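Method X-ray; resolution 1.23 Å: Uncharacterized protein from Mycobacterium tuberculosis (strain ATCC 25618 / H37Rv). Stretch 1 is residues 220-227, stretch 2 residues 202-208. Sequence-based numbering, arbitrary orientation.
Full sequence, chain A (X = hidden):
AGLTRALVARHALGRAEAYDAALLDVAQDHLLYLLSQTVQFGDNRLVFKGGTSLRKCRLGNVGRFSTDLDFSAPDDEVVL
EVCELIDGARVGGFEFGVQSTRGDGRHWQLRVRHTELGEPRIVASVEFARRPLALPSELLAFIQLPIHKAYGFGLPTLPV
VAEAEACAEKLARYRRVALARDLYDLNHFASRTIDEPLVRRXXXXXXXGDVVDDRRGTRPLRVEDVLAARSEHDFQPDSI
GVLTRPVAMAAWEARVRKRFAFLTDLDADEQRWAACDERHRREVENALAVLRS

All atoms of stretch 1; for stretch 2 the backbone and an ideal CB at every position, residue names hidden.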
ATOM      1  N   PRO A 220      -9.983  22.821   5.545  1.00 17.19           N
ATOM      2  CA  PRO A 220      -9.541  21.970   6.651  1.00 17.60           C
ATOM      3  C   PRO A 220      -9.935  20.527   6.425  1.00 16.21           C
ATOM      4  O   PRO A 220     -10.673  20.220   5.494  1.00 18.53           O
ATOM      5  CB  PRO A 220     -10.337  22.527   7.828  1.00 18.98           C
ATOM      6  CG  PRO A 220     -11.631  22.915   7.198  1.00 21.51           C
ATOM      7  CD  PRO A 220     -11.250  23.507   5.864  1.00 17.95           C
ATOM      8  N   LEU A 221      -9.414  19.638   7.263  1.00 16.01           N
ATOM      9  CA  LEU A 221      -9.896  18.267   7.309  1.00 14.97           C
ATOM     10  C   LEU A 221     -11.257  18.249   7.987  1.00 16.16           C
ATOM     11  O   LEU A 221     -11.414  18.788   9.084  1.00 16.84           O
ATOM     12  CB  LEU A 221      -8.915  17.414   8.120  1.00 15.28           C
ATOM     13  CG  LEU A 221      -9.390  16.010   8.488  1.00 15.45           C
ATOM     14  CD1 LEU A 221      -9.667  15.224   7.218  1.00 17.15           C
ATOM     15  CD2 LEU A 221      -8.386  15.286   9.390  1.00 16.34           C
ATOM     16  N   ARG A 222     -12.239  17.657   7.325  1.00 17.22           N
ATOM     17  CA  ARG A 222     -13.560  17.459   7.898  1.00 19.09           C
ATOM     18  C   ARG A 222     -13.864  15.972   7.906  1.00 16.87           C
ATOM     19  O   ARG A 222     -13.528  15.249   6.966  1.00 17.41           O
ATOM     20  CB  ARG A 222     -14.629  18.182   7.079  1.00 21.07           C
ATOM     21  CG  ARG A 222     -14.383  19.665   6.935  1.00 24.59           C
ATOM     22  CD  ARG A 222     -15.527  20.337   6.202  1.00 25.65           C
ATOM     23  NE  ARG A 222     -15.470  21.783   6.356  1.00 33.90           N
ATOM     24  CZ  ARG A 222     -15.019  22.610   5.422  1.00 28.71           C
ATOM     25  NH1 ARG A 222     -14.588  22.128   4.261  1.00 31.13           N
ATOM     26  NH2 ARG A 222     -14.998  23.916   5.644  1.00 31.61           N
ATOM     27  N   VAL A 223     -14.521  15.508   8.966  1.00 18.11           N
ATOM     28  CA  VAL A 223     -14.770  14.075   9.051  1.00 17.35           C
ATOM     29  C   VAL A 223     -15.678  13.600   7.921  1.00 17.04           C
ATOM     30  O   VAL A 223     -15.575  12.454   7.464  1.00 18.68           O
ATOM     31  CB  VAL A 223     -15.284  13.684  10.448  1.00 21.60           C
ATOM     32  CG1 VAL A 223     -15.438  12.196  10.536  1.00 27.56           C
ATOM     33  CG2 VAL A 223     -14.321  14.174  11.517  1.00 22.90           C
ATOM     34  N   GLU A 224     -16.561  14.475   7.429  1.00 18.78           N
ATOM     35  CA  GLU A 224     -17.408  14.129   6.293  1.00 19.03           C
ATOM     36  C   GLU A 224     -16.610  13.840   5.032  1.00 20.35           C
ATOM     37  O   GLU A 224     -17.139  13.196   4.123  1.00 21.17           O
ATOM     38  CB  GLU A 224     -18.398  15.258   6.001  1.00 23.93           C
ATOM     39  CG  GLU A 224     -19.447  15.459   7.078  1.00 29.79           C
ATOM     40  CD  GLU A 224     -18.949  16.294   8.246  1.00 33.48           C
ATOM     41  OE1 GLU A 224     -17.823  16.842   8.165  1.00 27.84           O
ATOM     42  OE2 GLU A 224     -19.691  16.392   9.251  1.00 34.85           O
ATOM     43  N   ASP A 225     -15.363  14.316   4.947  1.00 17.97           N
ATOM     44  CA  ASP A 225     -14.519  13.960   3.808  1.00 19.88           C
ATOM     45  C   ASP A 225     -14.432  12.449   3.632  1.00 19.91           C
ATOM     46  O   ASP A 225     -14.284  11.956   2.509  1.00 21.88           O
ATOM     47  CB  ASP A 225     -13.097  14.504   3.995  1.00 19.95           C
ATOM     48  CG  ASP A 225     -13.035  16.022   4.113  1.00 23.24           C
ATOM     49  OD1 ASP A 225     -14.021  16.721   3.811  1.00 22.97           O
ATOM     50  OD2 ASP A 225     -11.962  16.533   4.518  1.00 20.11           O
ATOM     51  N   VAL A 226     -14.508  11.699   4.727  1.00 18.07           N
ATOM     52  CA  VAL A 226     -14.483  10.244   4.691  1.00 18.88           C
ATOM     53  C   VAL A 226     -15.869   9.647   4.911  1.00 18.99           C
ATOM     54  O   VAL A 226     -16.214   8.641   4.290  1.00 21.79           O
ATOM     55  CB  VAL A 226     -13.470   9.697   5.724  1.00 20.71           C
ATOM     56  CG1 VAL A 226     -13.623   8.195   5.903  1.00 22.90           C
ATOM     57  CG2 VAL A 226     -12.053  10.050   5.320  1.00 20.98           C
ATOM     58  N   LEU A 227     -16.665  10.249   5.795  1.00 19.32           N
ATOM     59  CA  LEU A 227     -17.880   9.611   6.288  1.00 20.19           C
ATOM     60  C   LEU A 227     -19.145  10.006   5.545  1.00 23.40           C
ATOM     61  O   LEU A 227     -20.196   9.422   5.819  1.00 24.95           O
ATOM     62  CB  LEU A 227     -18.064   9.881   7.784  1.00 21.15           C
ATOM     63  CG  LEU A 227     -17.004   9.247   8.680  1.00 21.90           C
ATOM     64  CD1 LEU A 227     -17.401   9.426  10.136  1.00 21.07           C
ATOM     65  CD2 LEU A 227     -16.818   7.776   8.341  1.00 21.13           C
ATOM     66  N   UNK A 202      -3.464   9.031  14.170  1.00 11.34           N
ATOM     67  CA  UNK A 202      -2.533   8.955  13.050  1.00 13.20           C
ATOM     68  C   UNK A 202      -3.151   9.521  11.779  1.00 11.59           C
ATOM     69  O   UNK A 202      -2.453  10.167  10.991  1.00 12.19           O
ATOM     70  CB  UNK A 202      -2.094   7.507  12.820  1.00 13.20           C
ATOM     71  N   UNK A 203      -4.446   9.272  11.550  1.00 11.03           N
ATOM     72  CA  UNK A 203      -5.129   9.816  10.376  1.00 11.33           C
ATOM     73  C   UNK A 203      -5.022  11.335  10.342  1.00 11.39           C
ATOM     74  O   UNK A 203      -4.633  11.925   9.328  1.00 10.76           O
ATOM     75  CB  UNK A 203      -6.599   9.392  10.366  1.00 11.33           C
ATOM     76  N   UNK A 204      -5.335  11.988  11.459  1.00 10.50           N
ATOM     77  CA  UNK A 204      -5.261  13.445  11.502  1.00 12.26           C
ATOM     78  C   UNK A 204      -3.840  13.920  11.236  1.00 11.95           C
ATOM     79  O   UNK A 204      -3.622  14.883  10.492  1.00 11.84           O
ATOM     80  CB  UNK A 204      -5.749  13.968  12.855  1.00 12.26           C
ATOM     81  N   UNK A 205      -2.849  13.262  11.848  1.00 11.06           N
ATOM     82  CA  UNK A 205      -1.459  13.678  11.676  1.00 12.08           C
ATOM     83  C   UNK A 205      -0.980  13.436  10.251  1.00 12.54           C
ATOM     84  O   UNK A 205      -0.208  14.239   9.708  1.00 13.02           O
ATOM     85  CB  UNK A 205      -0.556  12.937  12.664  1.00 12.08           C
ATOM     86  N   UNK A 206      -1.439  12.354   9.616  1.00 12.38           N
ATOM     87  CA  UNK A 206      -1.045  12.096   8.233  1.00 14.14           C
ATOM     88  C   UNK A 206      -1.645  13.138   7.302  1.00 12.96           C
ATOM     89  O   UNK A 206      -0.952  13.655   6.418  1.00 14.76           O
ATOM     90  CB  UNK A 206      -1.475  10.692   7.803  1.00 14.14           C
ATOM     91  N   UNK A 207      -2.930  13.457   7.486  1.00 12.15           N
ATOM     92  CA  UNK A 207      -3.563  14.468   6.644  1.00 13.57           C
ATOM     93  C   UNK A 207      -2.898  15.825   6.838  1.00 13.13           C
ATOM     94  O   UNK A 207      -2.687  16.572   5.871  1.00 12.88           O
ATOM     95  CB  UNK A 207      -5.059  14.563   6.952  1.00 13.57           C
ATOM     96  N   UNK A 208      -2.542  16.165   8.079  1.00 11.96           N
ATOM     97  CA  UNK A 208      -1.849  17.432   8.308  1.00 13.54           C
ATOM     98  C   UNK A 208      -0.600  17.525   7.441  1.00 13.28           C
ATOM     99  O   UNK A 208      -0.374  18.526   6.756  1.00 12.86           O
ATOM    100  CB  UNK A 208      -1.480  17.584   9.785  1.00 13.54           C
TER

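Positions 202 to 208 form a continuous helical segment, with phi near -60° and psi between -36° and -49° throughout, so neither glycine nor proline is called for by the backbone angles. What stretch 1 offers is chiefly apolar: the branched end of Leu 221, the CA of Val 223 and the methyls of Val 226.

At position 202 the ideal CB has nothing of stretch 1 within 5.5 Å, so this surface leaves the choice open. The residue is Leu 202, which makes no contact with stretch 1.

Position 203 is more telling. Its CA-to-CB bond points toward stretch 1, yet again no atom lies within 5.5 Å of the ideal CB. A small residue would therefore fall short, whereas a long apolar or aromatic one could reach Leu 221 and Val 226; methionine, leucine, phenylalanine, tyrosine or tryptophan would all be reasonable. The residue is Trp 203, with chi1 at 174° (t) and chi2 at 57°, which carries the indole out to reach both. Leu 221 CD2 sits 4.1 Å from the centroid of the six-membered ring and 11° off its normal, a CH-pi contact over one face, while Leu 221 CD1 comes to 3.6 Å from Trp 203 CZ2. Val 223 CA lies near the ring plane, 4.2 Å from Trp 203 CH2, and Val 226 CG2 packs 3.7 Å from Trp 203 CZ2. The indole NE1 finds its hydrogen bond elsewhere in the structure.

At position 204 the CA-to-CB bond runs sideways, but the ideal CB is 4.5 Å from Leu 221 CD2. A modest apolar group suits this, such as alanine, valine or isoleucine. Val 204 (chi1 t) places CG2 4.1 Å from Leu 221 CD2.

Position 205 points away, and position 206 is out of reach of stretch 1; neither is constrained by it. They hold Leu 205 and Lys 206, the latter with its NZ hydrogen-bonded elsewhere in the structure.

The CA of position 207 makes the nearest CA-CA approach, 7.4 Å from Leu 221 CA, and its CB points toward stretch 1, with the ideal CB 4.2 Å from Leu 221 CD2. Short apolar chains fit: alanine, valine, perhaps isoleucine. The deposited valine (chi1 t) brings Val 207 CG1 to 4.2 Å from Leu 221 CB.

Position 208 points sideways with no stretch 1 atom near its ideal CB, so many residues are admissible. Trp 208 makes no contact here. No hydrogen bond crosses between the stretches: the interface is apolar packing in which Leu 221 and Trp 203 take the largest share.

Stretch 2 202-208: LWVLKVW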
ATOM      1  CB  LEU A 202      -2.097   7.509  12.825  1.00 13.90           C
ATOM      2  CG  LEU A 202      -1.079   6.962  13.814  1.00 16.46           C
ATOM      3  CD1 LEU A 202      -0.919   5.470  13.583  1.00 18.30           C
ATOM      4  CD2 LEU A 202       0.238   7.682  13.622  1.00 20.05           C
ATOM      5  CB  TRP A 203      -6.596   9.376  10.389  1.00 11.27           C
ATOM      6  CG  TRP A 203      -7.459   9.972   9.321  1.00 12.14           C
ATOM      7  CD1 TRP A 203      -7.264   9.910   7.974  1.00 13.25           C
ATOM      8  CD2 TRP A 203      -8.668  10.707   9.520  1.00 12.56           C
ATOM      9  NE1 TRP A 203      -8.290  10.551   7.323  1.00 14.44           N
ATOM     10  CE2 TRP A 203      -9.163  11.056   8.248  1.00 12.65           C
ATOM     11  CE3 TRP A 203      -9.379  11.103  10.651  1.00 14.58           C
ATOM     12  CZ2 TRP A 203     -10.344  11.784   8.073  1.00 14.69           C
ATOM     13  CZ3 TRP A 203     -10.544  11.819  10.483  1.00 15.53           C
ATOM     14  CH2 TRP A 203     -11.015  12.155   9.198  1.00 16.00           C
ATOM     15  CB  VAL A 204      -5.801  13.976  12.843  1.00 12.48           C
ATOM     16  CG1 VAL A 204      -5.578  15.491  12.959  1.00 13.61           C
ATOM     17  CG2 VAL A 204      -7.266  13.635  12.975  1.00 14.48           C
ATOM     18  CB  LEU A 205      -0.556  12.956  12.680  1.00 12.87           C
ATOM     19  CG  LEU A 205      -0.881  13.226  14.150  1.00 13.26           C
ATOM     20  CD1 LEU A 205      -0.053  12.356  15.078  1.00 14.42           C
ATOM     21  CD2 LEU A 205      -0.696  14.691  14.524  1.00 14.93           C
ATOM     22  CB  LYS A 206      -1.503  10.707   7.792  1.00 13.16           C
ATOM     23  CG  LYS A 206      -0.778   9.552   8.465  1.00 15.73           C
ATOM     24  CD  LYS A 206       0.578   9.247   7.846  1.00 18.62           C
ATOM     25  CE  LYS A 206       1.230   8.070   8.563  1.00 16.19           C
ATOM     26  NZ  LYS A 206       2.486   7.671   7.881  1.00 20.50           N
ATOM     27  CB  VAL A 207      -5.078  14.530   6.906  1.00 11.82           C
ATOM     28  CG1 VAL A 207      -5.677  15.714   6.141  1.00 13.64           C
ATOM     29  CG2 VAL A 207      -5.751  13.227   6.487  1.00 13.01           C
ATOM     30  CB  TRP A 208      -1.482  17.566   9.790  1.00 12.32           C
ATOM     31  CG  TRP A 208      -0.985  18.950  10.178  1.00 12.00           C
ATOM     32  CD1 TRP A 208      -1.709  19.941  10.768  1.00 13.85           C
ATOM     33  CD2 TRP A 208       0.341  19.475  10.001  1.00 14.57           C
ATOM     34  NE1 TRP A 208      -0.922  21.060  10.964  1.00 14.63           N
ATOM     35  CE2 TRP A 208       0.340  20.793  10.504  1.00 15.34           C
ATOM     36  CE3 TRP A 208       1.529  18.955   9.468  1.00 13.59           C
ATOM     37  CZ2 TRP A 208       1.481  21.595  10.487  1.00 15.55           C
ATOM     38  CZ3 TRP A 208       2.662  19.761   9.451  1.00 15.69           C
ATOM     39  CH2 TRP A 208       2.623  21.065   9.956  1.00 15.94           C
TER
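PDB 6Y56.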